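Local coordinates for type 4 fimbrial biogenesis protein PilY1 (Pseudomonas aeruginosa, PDB 3HX6), which primes assembly of type IV pili and acts in twitching motility and host-cell adhesion, with calcium binding apparently essential for regulating pilus retraction, at residues Val247-Ser252 with Gln274-Arg279; Lys222-Ile227 with Lys238-Gly243; Thr408-Arg413 with Leu498-Val503; Ser477-Gly482 with Gly521-Gly526. The protein carries 3 engineered substitutions. One frame throughout, in Å; residues are numbered along the deposited sequence.

Contact 1. Residues Val247-Ser252 with Gln274-Arg279; sequences VPNGLS and QGNLWR
The side-chain oxygen OD1 of Asn249 receives two backbone N-H groups, both through weak, bent bonds: one from Gln274 N across the contact at 3.3 Å, the other from Gly250 N at 2.8 Å. With CG anti to its own backbone N (chi1 -156°), the Asn249 amide lies against that of Gln274, the two flat groups stacked with their planes 15° apart. Asn249 ND2 comes 3.3 Å from Gln274 CD, while its hydrogen-bond partner is Asp272. This is face-to-face packing of amides rather than pairing, because Asn249 ND2 and Gln274 OE1 do not form a bond. Beyond CG the Gln274 chain is extended, and its NE2 reaches the loop that precedes the other strand, making a weak bond to Val247 O at 3.0 Å as well as one to Arg244 O. Its OE1 takes a weak bond from Asn276 ND2, so both ends of the buried amide are engaged. Further along, the contact turns apolar: Leu251 CD1 packs 3.7 Å from Trp278 CD1, and the indole NE1 is bonded to Asp272. The contact joins strands 251-257 and 276-281, with the loops leading into them, of one four-stranded antiparallel propeller sheet. Strand 267-272 runs between them, and Leu251 rests on its Ala270 and Asp272; Ala223 and Leu225 of strand 223-229, from the preceding sheet, pack against Leu251.

Contact 2. Residues Lys222-Ile227 with Lys238-Gly243; sequences KAALLI and KLEVTG
Leu225 and Leu239 form a hydrogen-bonded pair at the heart of an antiparallel beta hairpin, strands 223-229 and 235-241, the last two strands of a four-stranded propeller sheet. The short segments run 166° apart with their axes 4.4 Å from each other. Backbone bonds hold the pair in both directions: Leu239 N gives to Leu225 O at 2.9 Å in the carbonyl plane, whereas Leu225 N approaches Leu239 O from above the Leu239 carbonyl plane. A further bond joins Val241 N to Ala223 O at 3.0 Å. On that pair's other side, water 1 lies between Ala223 N, from which it accepts, and Val241 O, though the latter approach is too short to rely on.

Apolar packing occupies the face of Leu225 and Leu239. Their side chains lie alongside each other, pointing the same way, with the CD2 methyls 4.0 Å apart; Ile227 CD1 then comes against Leu239 CD2. Phe280 of the following sheet packs on both leucines, which joins neighbouring propeller sheets.

The face of Ala224, Leu226, Lys238 and Glu240 mixes apolar and charged chains. The aliphatic part of Lys238 runs beside Leu226, CD to CD2 3.6 Å, before bending to deliver NZ to Asp190. Lys222, extended beyond CG, crosses Glu240 at a slant; its CD lies as near the carboxylate as its ammonium does, and the salt bridge from Lys222 NZ to Glu240 OE1 is long at 3.6 Å.

Contact 3. Residues Thr408-Arg413 with Leu498-Val503; sequences TARTIR and LARQGV
The start of strand 408-413 meets an irregular loop at Thr408 and Ala499, whose CA atoms are 5.8 Å apart, and no direct backbone hydrogen bond joins the two segments. Arg410 makes the principal link. Its side chain stretches out from CG to NE (chi2 -180°, chi3 -172°) and presents the guanidinium edge to the carbonyl of Leu498: the NE to Leu498 O bond is 2.8 Å long, nearly straight at 166°, and falls on a lone pair in the carbonyl plane. Arg410 NH2 adds a weak, longer bond to the same oxygen and forms a salt bridge with Glu547. One face of this guanidinium carries the CG2 methyl of Thr408, offset toward the rim. Along its shaft, Arg410 CD packs 3.8 Å from Leu498 CD2.

Two waters reinforce the join. Water 2 lies 2.7 Å from Thr408 OG1 and donates to Ala499 O, while water 3 accepts weakly from both Arg410 NH2 and Arg500 N. Arg500 crosses Thr408 at about a right angle, with its CD 3.4 Å from Thr408 OG1. The two guanidinium groups, with Arg410 NH2 and Arg500 NE 4.3 Å apart, share the Glu547 carboxylate, which also makes a long, weak ion pair with Arg500 NH2; Glu79 of the second subunit makes another weak ion pair with Arg500.

Strand 408-415 lies between strands 392-405 and 521-524 in the sheet, and the loop rests on them through Leu498, which touches Phe405 and Thr522, and through Ala499, which packs on Phe405.

Contact 4. Residues Ser477-Gly482 with Gly521-Gly526; sequences SNWTYG and GTEQKG
Trp479 and Glu523 form a non-hydrogen-bonded pair in an antiparallel strand ladder, where 477-482 and 521-524, far apart in sequence, are neighbours in a mixed beta-sheet. The indole is turned so that CG stands anti to the carbonyl carbon (chi1 -80°), and its ring leans across the opposite strand. Glu523 CB sits over the six-membered ring, 3.7 Å from its centroid and 11° off the normal, a CH-pi contact; the peptide reaching Glu523 also lies close, Trp479 CE3 being 3.3 Å from Glu523 N. On the opposite face of the ring Arg413 makes a cation-pi interaction, so the indole lies between Glu523 and the Arg413 side chain. With its own chain extended beyond CG, Glu523 carries its carboxylate past the ring, and OE1 bonds to Thr411 OG1.

Further along the same face, Tyr481 is paired with Gly521. Because glycine has no side chain, the phenol ring can lie close to the backbone, with CD2 3.6 Å from Gly521 CA, and its OH continues to Glu447 and Arg413.

Backbone bonds run both ways between Thr480 and Thr522, each 2.9 Å long, and Gln524 N gives another to Asn478 O. The other face carries a diagonal polar link. Thr480 places OG1 anti to its carbonyl carbon and CG2 beside it (chi1 -61°), aiming the hydroxyl away from its paired residue Thr522 and toward Gln524. There OG1 donates to Gln524 OE1 over 2.6 Å, approaching from a position tilted out of the amide carbonyl plane, while Ser544 OG bonds weakly to the same oxygen.

How the contacts relate
Along the chain of this C-terminal domain, contact 2 comes first, contact 1 follows, and contacts 3 and 4 come later with their segments alternating. Contacts 1 and 2, with centres 9 Å apart, lie in successive four-stranded propeller sheets; Trp278 packs on Val241, so together they form part of the seam between those sheets. Contacts 3 and 4, 12 Å apart, share the mixed ten-stranded sheet, where strand 521-524 separates 408-415 from 477-483; the Arg413 backbone N bonds to Gly521 O, tying contact 3 to contact 4. The centres of contacts 2 and 3 are 43 Å apart, on opposite sides of the chain's centre. Sequence-distant segments thus complete the later sheet, whereas the earlier ones are built locally.

Contact 1. Residues Val247-Ser252 with Gln274-Arg279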
loop_
_atom_site.group_PDB
_atom_site.type_symbol
_atom_site.label_atom_id
_atom_site.label_comp_id
_atom_site.label_asym_id
_atom_site.label_seq_id
_atom_site.Cartn_x
_atom_site.Cartn_y
_atom_site.Cartn_z
ATOM N N VAL A 247 37.463 15.202 25.986
ATOM C CA VAL A 247 36.548 16.024 25.193
ATOM C C VAL A 247 35.161 15.393 25.292
ATOM O O VAL A 247 35.006 14.197 25.081
ATOM C CB VAL A 247 36.984 16.086 23.700
ATOM C CG1 VAL A 247 35.865 16.674 22.843
ATOM C CG2 VAL A 247 38.236 16.943 23.561
ATOM N N PRO A 248 34.138 16.189 25.621
ATOM C CA PRO A 248 32.777 15.655 25.740
ATOM C C PRO A 248 32.378 14.729 24.589
ATOM O O PRO A 248 32.676 15.006 23.426
ATOM C CB PRO A 248 31.918 16.915 25.778
ATOM C CG PRO A 248 32.811 17.899 26.471
ATOM C CD PRO A 248 34.147 17.652 25.805
ATOM N N ASN A 249 31.725 13.621 24.926
ATOM C CA ASN A 249 31.255 12.680 23.918
ATOM C C ASN A 249 29.960 12.030 24.399
ATOM O O ASN A 249 29.580 12.158 25.564
ATOM C CB ASN A 249 32.300 11.593 23.627
ATOM C CG ASN A 249 32.119 10.969 22.240
ATOM O OD1 ASN A 249 31.213 11.346 21.496
ATOM N ND2 ASN A 249 32.987 10.017 21.888
ATOM N N GLY A 250 29.296 11.336 23.482
ATOM C CA GLY A 250 28.047 10.660 23.771
ATOM C C GLY A 250 27.690 9.921 22.497
ATOM O O GLY A 250 27.914 10.446 21.403
ATOM N N LEU A 251 27.162 8.708 22.609
ATOM C CA LEU A 251 26.818 7.950 21.414
ATOM C C LEU A 251 25.391 8.263 20.972
ATOM O O LEU A 251 24.494 8.359 21.799
ATOM C CB LEU A 251 26.962 6.447 21.668
ATOM C CG LEU A 251 26.944 5.611 20.387
ATOM C CD1 LEU A 251 28.199 5.941 19.571
ATOM C CD2 LEU A 251 26.907 4.131 20.719
ATOM N N SER A 252 25.185 8.402 19.665
ATOM C CA SER A 252 23.866 8.727 19.128
ATOM C C SER A 252 23.070 7.514 18.650
ATOM O O SER A 252 23.417 6.372 18.962
ATOM C CB SER A 252 24.013 9.735 17.988
ATOM O OG SER A 252 24.685 10.899 18.445
ATOM N N GLN A 274 31.388 13.372 18.944
ATOM C CA GLN A 274 32.724 13.708 18.464
ATOM C C GLN A 274 32.887 13.563 16.964
ATOM O O GLN A 274 33.941 13.890 16.415
ATOM C CB GLN A 274 33.767 12.850 19.172
ATOM C CG GLN A 274 34.188 13.409 20.517
ATOM C CD GLN A 274 35.141 12.499 21.246
ATOM O OE1 GLN A 274 35.774 11.632 20.641
ATOM N NE2 GLN A 274 35.266 12.695 22.555
ATOM N N GLY A 275 31.848 13.070 16.302
ATOM C CA GLY A 275 31.911 12.896 14.865
ATOM C C GLY A 275 32.437 11.546 14.429
ATOM O O GLY A 275 32.674 11.323 13.241
ATOM N N ASN A 276 32.633 10.636 15.375
ATOM C CA ASN A 276 33.123 9.310 15.023
ATOM C C ASN A 276 31.950 8.426 14.626
ATOM O O ASN A 276 30.917 8.436 15.287
ATOM C CB ASN A 276 33.835 8.665 16.211
ATOM C CG ASN A 276 34.981 9.500 16.717
ATOM O OD1 ASN A 276 35.988 9.669 16.030
ATOM N ND2 ASN A 276 34.832 10.041 17.925
ATOM N N LEU A 277 32.105 7.670 13.543
ATOM C CA LEU A 277 31.054 6.751 13.113
ATOM C C LEU A 277 31.570 5.381 13.543
ATOM O O LEU A 277 32.505 4.835 12.949
ATOM C CB LEU A 277 30.862 6.808 11.592
ATOM C CG LEU A 277 29.608 6.159 10.981
ATOM C CD1 LEU A 277 29.597 4.661 11.255
ATOM C CD2 LEU A 277 28.357 6.821 11.543
ATOM N N TRP A 278 30.966 4.831 14.587
ATOM C CA TRP A 278 31.400 3.546 15.114
ATOM C C TRP A 278 30.620 2.355 14.595
ATOM O O TRP A 278 29.456 2.479 14.237
ATOM C CB TRP A 278 31.271 3.529 16.641
ATOM C CG TRP A 278 31.978 4.637 17.340
ATOM C CD1 TRP A 278 31.436 5.808 17.784
ATOM C CD2 TRP A 278 33.370 4.686 17.664
ATOM N NE1 TRP A 278 32.411 6.589 18.372
ATOM C CE2 TRP A 278 33.607 5.923 18.309
ATOM C CE3 TRP A 278 34.444 3.801 17.472
ATOM C CZ2 TRP A 278 34.876 6.301 18.765
ATOM C CZ3 TRP A 278 35.711 4.176 17.928
ATOM C CH2 TRP A 278 35.914 5.418 18.568
ATOM N N ARG A 279 31.281 1.203 14.536
ATOM C CA ARG A 279 30.590 -0.022 14.178
ATOM C C ARG A 279 30.854 -0.947 15.353
ATOM O O ARG A 279 31.916 -0.884 15.986
ATOM C CB ARG A 279 31.109 -0.677 12.900
ATOM C CG ARG A 279 30.106 -1.725 12.391
ATOM C CD ARG A 279 30.636 -2.571 11.245
ATOM N NE ARG A 279 31.574 -3.589 11.702
ATOM C CZ ARG A 279 32.192 -4.441 10.890
ATOM N NH1 ARG A 279 31.969 -4.392 9.581
ATOM N NH2 ARG A 279 33.022 -5.350 11.383
#

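Contact 2. Residues Lys222-Ile227 with Lys238-Gly243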
loop_
_atom_site.group_PDB
_atom_site.type_symbol
_atom_site.label_atom_id
_atom_site.label_comp_id
_atom_site.label_asym_id
_atom_site.label_seq_id
_atom_site.Cartn_x
_atom_site.Cartn_y
_atom_site.Cartn_z
ATOM N N LYS A 222 31.382 9.957 28.331
ATOM C CA LYS A 222 31.800 8.858 27.474
ATOM C C LYS A 222 30.716 8.537 26.460
ATOM O O LYS A 222 29.583 9.002 26.574
ATOM C CB LYS A 222 32.088 7.605 28.302
ATOM C CG LYS A 222 33.250 7.753 29.269
ATOM C CD LYS A 222 33.388 6.505 30.124
ATOM C CE LYS A 222 34.498 6.645 31.155
ATOM N NZ LYS A 222 34.588 5.430 32.017
ATOM N N ALA A 223 31.084 7.745 25.461
ATOM C CA ALA A 223 30.156 7.314 24.431
ATOM C C ALA A 223 30.132 5.794 24.503
ATOM O O ALA A 223 31.183 5.165 24.583
ATOM C CB ALA A 223 30.637 7.772 23.062
ATOM N N ALA A 224 28.939 5.204 24.489
ATOM C CA ALA A 224 28.829 3.750 24.554
ATOM C C ALA A 224 27.511 3.245 23.992
ATOM O O ALA A 224 26.488 3.915 24.092
ATOM C CB ALA A 224 28.978 3.280 26.000
ATOM N N LEU A 225 27.542 2.064 23.385
ATOM C CA LEU A 225 26.326 1.470 22.856
ATOM C C LEU A 225 25.708 0.731 24.033
ATOM O O LEU A 225 26.386 -0.037 24.717
ATOM C CB LEU A 225 26.632 0.467 21.734
ATOM C CG LEU A 225 25.386 -0.122 21.052
ATOM C CD1 LEU A 225 24.730 0.960 20.190
ATOM C CD2 LEU A 225 25.762 -1.324 20.188
ATOM N N LEU A 226 24.433 0.976 24.288
ATOM C CA LEU A 226 23.764 0.299 25.377
ATOM C C LEU A 226 22.879 -0.783 24.779
ATOM O O LEU A 226 22.113 -0.532 23.851
ATOM C CB LEU A 226 22.913 1.282 26.189
ATOM C CG LEU A 226 23.651 2.483 26.808
ATOM C CD1 LEU A 226 22.681 3.315 27.647
ATOM C CD2 LEU A 226 24.804 1.991 27.671
ATOM N N ILE A 227 23.019 -1.995 25.294
ATOM C CA ILE A 227 22.211 -3.107 24.838
ATOM C C ILE A 227 21.418 -3.506 26.068
ATOM O O ILE A 227 21.934 -4.135 26.993
ATOM C CB ILE A 227 23.089 -4.256 24.325
ATOM C CG1 ILE A 227 23.871 -3.773 23.095
ATOM C CG2 ILE A 227 22.223 -5.459 23.964
ATOM C CD1 ILE A 227 24.790 -4.812 22.478
ATOM N N LYS A 238 27.318 -3.103 27.671
ATOM C CA LYS A 238 27.630 -1.705 27.447
ATOM C C LYS A 238 28.926 -1.787 26.665
ATOM O O LYS A 238 29.922 -2.320 27.155
ATOM C CB LYS A 238 27.853 -0.957 28.763
ATOM C CG LYS A 238 28.411 0.448 28.570
ATOM C CD LYS A 238 27.859 1.438 29.588
ATOM C CE LYS A 238 28.158 1.035 31.028
ATOM N NZ LYS A 238 29.561 1.276 31.416
ATOM N N LEU A 239 28.896 -1.298 25.434
ATOM C CA LEU A 239 30.072 -1.314 24.583
ATOM C C LEU A 239 30.654 0.090 24.524
ATOM O O LEU A 239 30.245 0.917 23.704
ATOM C CB LEU A 239 29.693 -1.796 23.180
ATOM C CG LEU A 239 29.718 -3.299 22.886
ATOM C CD1 LEU A 239 29.519 -4.109 24.148
ATOM C CD2 LEU A 239 28.653 -3.620 21.842
ATOM N N GLU A 240 31.607 0.352 25.409
ATOM C CA GLU A 240 32.228 1.658 25.462
ATOM C C GLU A 240 33.171 1.842 24.296
ATOM O O GLU A 240 33.822 0.912 23.832
ATOM C CB GLU A 240 33.005 1.867 26.766
ATOM C CG GLU A 240 33.360 3.338 26.987
ATOM C CD GLU A 240 34.287 3.569 28.165
ATOM O OE1 GLU A 240 33.969 3.101 29.280
ATOM O OE2 GLU A 240 35.333 4.222 27.973
ATOM N N VAL A 241 33.225 3.074 23.836
ATOM C CA VAL A 241 34.054 3.457 22.728
ATOM C C VAL A 241 35.029 4.486 23.301
ATOM O O VAL A 241 34.661 5.234 24.202
ATOM C CB VAL A 241 33.131 4.035 21.641
ATOM C CG1 VAL A 241 33.395 5.505 21.436
ATOM C CG2 VAL A 241 33.241 3.208 20.402
ATOM N N THR A 242 36.268 4.511 22.810
ATOM C CA THR A 242 37.247 5.466 23.335
ATOM C C THR A 242 37.147 6.844 22.693
ATOM O O THR A 242 36.816 7.823 23.364
ATOM C CB THR A 242 38.695 4.951 23.160
ATOM O OG1 THR A 242 38.845 3.701 23.844
ATOM C CG2 THR A 242 39.692 5.950 23.737
ATOM N N GLY A 243 37.422 6.918 21.394
ATOM C CA GLY A 243 37.364 8.192 20.700
ATOM C C GLY A 243 38.426 9.124 21.254
ATOM O O GLY A 243 39.458 8.674 21.751
HETATM O O HOH W 1 33.792 7.350 25.223
#

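Contact 3. Residues Thr408-Arg413 with Leu498-Val503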
loop_
_atom_site.group_PDB
_atom_site.type_symbol
_atom_site.label_atom_id
_atom_site.label_comp_id
_atom_site.label_asym_id
_atom_site.label_seq_id
_atom_site.Cartn_x
_atom_site.Cartn_y
_atom_site.Cartn_z
ATOM N N THR A 408 2.172 23.019 -9.493
ATOM C CA THR A 408 2.730 23.206 -8.159
ATOM C C THR A 408 4.066 23.939 -8.133
ATOM O O THR A 408 5.019 23.540 -8.798
ATOM C CB THR A 408 2.911 21.851 -7.458
ATOM O OG1 THR A 408 1.713 21.076 -7.600
ATOM C CG2 THR A 408 3.202 22.056 -5.978
ATOM N N ALA A 409 4.131 25.009 -7.351
ATOM C CA ALA A 409 5.357 25.786 -7.220
ATOM C C ALA A 409 6.132 25.265 -6.011
ATOM O O ALA A 409 5.538 24.942 -4.987
ATOM C CB ALA A 409 5.027 27.262 -7.036
ATOM N N ARG A 410 7.453 25.173 -6.140
ATOM C CA ARG A 410 8.307 24.693 -5.053
ATOM C C ARG A 410 9.690 25.320 -5.162
ATOM O O ARG A 410 10.083 25.790 -6.231
ATOM C CB ARG A 410 8.491 23.172 -5.122
ATOM C CG ARG A 410 7.236 22.331 -4.994
ATOM C CD ARG A 410 7.584 20.855 -5.072
ATOM N NE ARG A 410 6.397 20.007 -5.133
ATOM C CZ ARG A 410 5.635 19.703 -4.089
ATOM N NH1 ARG A 410 5.937 20.170 -2.883
ATOM N NH2 ARG A 410 4.561 18.942 -4.254
ATOM N N THR A 411 10.421 25.336 -4.053
ATOM C CA THR A 411 11.786 25.837 -4.074
ATOM C C THR A 411 12.585 24.536 -4.029
ATOM O O THR A 411 12.396 23.706 -3.138
ATOM C CB THR A 411 12.120 26.724 -2.851
ATOM O OG1 THR A 411 12.102 25.932 -1.661
ATOM C CG2 THR A 411 11.106 27.845 -2.719
ATOM N N ILE A 412 13.460 24.353 -5.007
ATOM C CA ILE A 412 14.235 23.133 -5.098
ATOM C C ILE A 412 15.729 23.371 -5.122
ATOM O O ILE A 412 16.204 24.507 -5.217
ATOM C CB ILE A 412 13.834 22.341 -6.363
ATOM C CG1 ILE A 412 14.042 23.190 -7.621
ATOM C CG2 ILE A 412 12.357 21.969 -6.296
ATOM C CD1 ILE A 412 15.474 23.335 -8.070
ATOM N N ARG A 413 16.469 22.279 -5.023
ATOM C CA ARG A 413 17.912 22.338 -5.079
ATOM C C ARG A 413 18.375 21.234 -6.008
ATOM O O ARG A 413 17.746 20.177 -6.094
ATOM C CB ARG A 413 18.518 22.163 -3.689
ATOM C CG ARG A 413 18.430 23.415 -2.840
ATOM C CD ARG A 413 19.039 23.231 -1.455
ATOM N NE ARG A 413 18.947 24.464 -0.677
ATOM C CZ ARG A 413 19.272 24.562 0.606
ATOM N NH1 ARG A 413 19.708 23.494 1.262
ATOM N NH2 ARG A 413 19.167 25.727 1.231
ATOM N N LEU A 498 7.101 15.844 -7.836
ATOM C CA LEU A 498 6.914 17.204 -7.345
ATOM C C LEU A 498 5.706 17.883 -7.968
ATOM O O LEU A 498 5.255 18.923 -7.493
ATOM C CB LEU A 498 8.160 18.034 -7.651
ATOM C CG LEU A 498 9.475 17.519 -7.067
ATOM C CD1 LEU A 498 10.629 18.364 -7.586
ATOM C CD2 LEU A 498 9.407 17.574 -5.544
ATOM N N ALA A 499 5.186 17.282 -9.033
ATOM C CA ALA A 499 4.059 17.843 -9.763
ATOM C C ALA A 499 2.682 17.365 -9.313
ATOM O O ALA A 499 1.687 17.645 -9.978
ATOM C CB ALA A 499 4.240 17.561 -11.244
ATOM N N ARG A 500 2.617 16.658 -8.190
ATOM C CA ARG A 500 1.345 16.143 -7.691
ATOM C C ARG A 500 0.622 15.339 -8.772
ATOM O O ARG A 500 -0.591 15.468 -8.946
ATOM C CB ARG A 500 0.439 17.293 -7.231
ATOM C CG ARG A 500 0.929 18.032 -6.000
ATOM C CD ARG A 500 -0.079 19.074 -5.556
ATOM N NE ARG A 500 0.375 19.783 -4.367
ATOM C CZ ARG A 500 -0.275 20.793 -3.800
ATOM N NH1 ARG A 500 -1.422 21.226 -4.312
ATOM N NH2 ARG A 500 0.226 21.375 -2.717
ATOM N N GLN A 501 1.368 14.510 -9.494
ATOM C CA GLN A 501 0.801 13.692 -10.560
ATOM C C GLN A 501 0.283 12.340 -10.080
ATOM O O GLN A 501 -0.573 11.732 -10.722
ATOM C CB GLN A 501 1.846 13.456 -11.652
ATOM C CG GLN A 501 2.243 14.701 -12.406
ATOM C CD GLN A 501 1.061 15.348 -13.086
ATOM O OE1 GLN A 501 0.462 14.769 -13.992
ATOM N NE2 GLN A 501 0.706 16.549 -12.645
ATOM N N GLY A 502 0.800 11.868 -8.951
ATOM C CA GLY A 502 0.376 10.570 -8.459
ATOM C C GLY A 502 1.375 9.541 -8.949
ATOM O O GLY A 502 1.290 8.358 -8.634
ATOM N N VAL A 503 2.320 10.009 -9.755
ATOM C CA VAL A 503 3.385 9.164 -10.276
ATOM C C VAL A 503 4.600 10.032 -10.527
ATOM O O VAL A 503 4.494 11.251 -10.648
ATOM C CB VAL A 503 3.001 8.460 -11.590
ATOM C CG1 VAL A 503 2.027 7.336 -11.297
ATOM C CG2 VAL A 503 2.409 9.464 -12.572
HETATM O O HOH W 2 0.783 20.185 -10.013
HETATM O O HOH W 3 3.885 16.752 -5.640
#

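Contact 4. Residues Ser477-Gly482 with Gly521-Gly526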
loop_
_atom_site.group_PDB
_atom_site.type_symbol
_atom_site.label_atom_id
_atom_site.label_comp_id
_atom_site.label_asym_id
_atom_site.label_seq_id
_atom_site.Cartn_x
_atom_site.Cartn_y
_atom_site.Cartn_z
ATOM N N SER A 477 13.893 25.883 8.772
ATOM C CA SER A 477 13.323 25.457 7.500
ATOM C C SER A 477 13.798 24.038 7.206
ATOM O O SER A 477 14.904 23.650 7.580
ATOM C CB SER A 477 13.742 26.406 6.374
ATOM O OG SER A 477 15.141 26.384 6.168
ATOM N N ASN A 478 12.955 23.268 6.534
ATOM C CA ASN A 478 13.272 21.886 6.226
ATOM C C ASN A 478 13.426 21.578 4.753
ATOM O O ASN A 478 12.607 21.979 3.926
ATOM C CB ASN A 478 12.196 20.970 6.805
ATOM C CG ASN A 478 12.215 20.927 8.319
ATOM O OD1 ASN A 478 11.170 20.844 8.953
ATOM N ND2 ASN A 478 13.409 20.966 8.905
ATOM N N TRP A 479 14.488 20.846 4.441
ATOM C CA TRP A 479 14.761 20.426 3.081
ATOM C C TRP A 479 14.784 18.908 3.016
ATOM O O TRP A 479 15.495 18.255 3.781
ATOM C CB TRP A 479 16.102 20.976 2.596
ATOM C CG TRP A 479 16.030 22.392 2.156
ATOM C CD1 TRP A 479 16.146 23.503 2.933
ATOM C CD2 TRP A 479 15.781 22.855 0.823
ATOM N NE1 TRP A 479 15.988 24.636 2.169
ATOM C CE2 TRP A 479 15.763 24.265 0.869
ATOM C CE3 TRP A 479 15.571 22.213 -0.404
ATOM C CZ2 TRP A 479 15.545 25.049 -0.270
ATOM C CZ3 TRP A 479 15.355 22.991 -1.535
ATOM C CH2 TRP A 479 15.345 24.398 -1.459
ATOM N N THR A 480 13.989 18.356 2.107
ATOM C CA THR A 480 13.918 16.917 1.904
ATOM C C THR A 480 14.757 16.601 0.675
ATOM O O THR A 480 14.600 17.240 -0.362
ATOM C CB THR A 480 12.470 16.457 1.635
ATOM O OG1 THR A 480 11.652 16.768 2.767
ATOM C CG2 THR A 480 12.424 14.955 1.381
ATOM N N TYR A 481 15.652 15.628 0.794
ATOM C CA TYR A 481 16.512 15.250 -0.322
ATOM C C TYR A 481 16.345 13.795 -0.723
ATOM O O TYR A 481 16.026 12.942 0.098
ATOM C CB TYR A 481 17.993 15.466 0.024
ATOM C CG TYR A 481 18.409 16.894 0.323
ATOM C CD1 TYR A 481 18.422 17.380 1.631
ATOM C CD2 TYR A 481 18.823 17.747 -0.701
ATOM C CE1 TYR A 481 18.844 18.681 1.917
ATOM C CE2 TYR A 481 19.245 19.053 -0.432
ATOM C CZ TYR A 481 19.253 19.511 0.880
ATOM O OH TYR A 481 19.671 20.796 1.152
ATOM N N GLY A 482 16.579 13.531 -2.001
ATOM C CA GLY A 482 16.522 12.183 -2.533
ATOM C C GLY A 482 17.823 12.092 -3.310
ATOM O O GLY A 482 17.949 12.700 -4.377
ATOM N N GLY A 521 16.621 17.974 -4.168
ATOM C CA GLY A 521 16.094 18.511 -2.931
ATOM C C GLY A 521 14.949 19.483 -3.123
ATOM O O GLY A 521 14.869 20.177 -4.137
ATOM N N THR A 522 14.053 19.514 -2.144
ATOM C CA THR A 522 12.911 20.414 -2.166
ATOM C C THR A 522 12.561 20.820 -0.737
ATOM O O THR A 522 12.596 20.001 0.187
ATOM C CB THR A 522 11.677 19.766 -2.835
ATOM O OG1 THR A 522 10.609 20.718 -2.881
ATOM C CG2 THR A 522 11.221 18.545 -2.067
ATOM N N GLU A 523 12.243 22.099 -0.572
ATOM C CA GLU A 523 11.893 22.670 0.720
ATOM C C GLU A 523 10.461 22.293 1.093
ATOM O O GLU A 523 9.546 22.466 0.291
ATOM C CB GLU A 523 12.050 24.191 0.643
ATOM C CG GLU A 523 11.757 24.959 1.917
ATOM C CD GLU A 523 12.022 26.447 1.758
ATOM O OE1 GLU A 523 11.452 27.062 0.829
ATOM O OE2 GLU A 523 12.807 26.999 2.555
ATOM N N GLN A 524 10.268 21.769 2.303
ATOM C CA GLN A 524 8.932 21.374 2.763
ATOM C C GLN A 524 8.475 22.109 4.026
ATOM O O GLN A 524 9.288 22.619 4.797
ATOM C CB GLN A 524 8.867 19.860 2.999
ATOM C CG GLN A 524 8.805 19.033 1.721
ATOM C CD GLN A 524 8.360 17.596 1.962
ATOM O OE1 GLN A 524 9.051 16.817 2.619
ATOM N NE2 GLN A 524 7.194 17.243 1.429
ATOM N N LYS A 525 7.160 22.147 4.228
ATOM C CA LYS A 525 6.558 22.823 5.376
ATOM C C LYS A 525 7.058 22.355 6.739
ATOM O O LYS A 525 7.728 21.324 6.855
ATOM C CB LYS A 525 5.031 22.691 5.332
ATOM C CG LYS A 525 4.352 23.630 4.344
ATOM C CD LYS A 525 2.835 23.492 4.403
ATOM C CE LYS A 525 2.141 24.545 3.546
ATOM N NZ LYS A 525 2.576 24.496 2.121
ATOM N N GLY A 526 6.713 23.141 7.759
ATOM C CA GLY A 526 7.101 22.875 9.135
ATOM C C GLY A 526 7.516 21.463 9.488
ATOM O O GLY A 526 6.894 20.488 9.063
#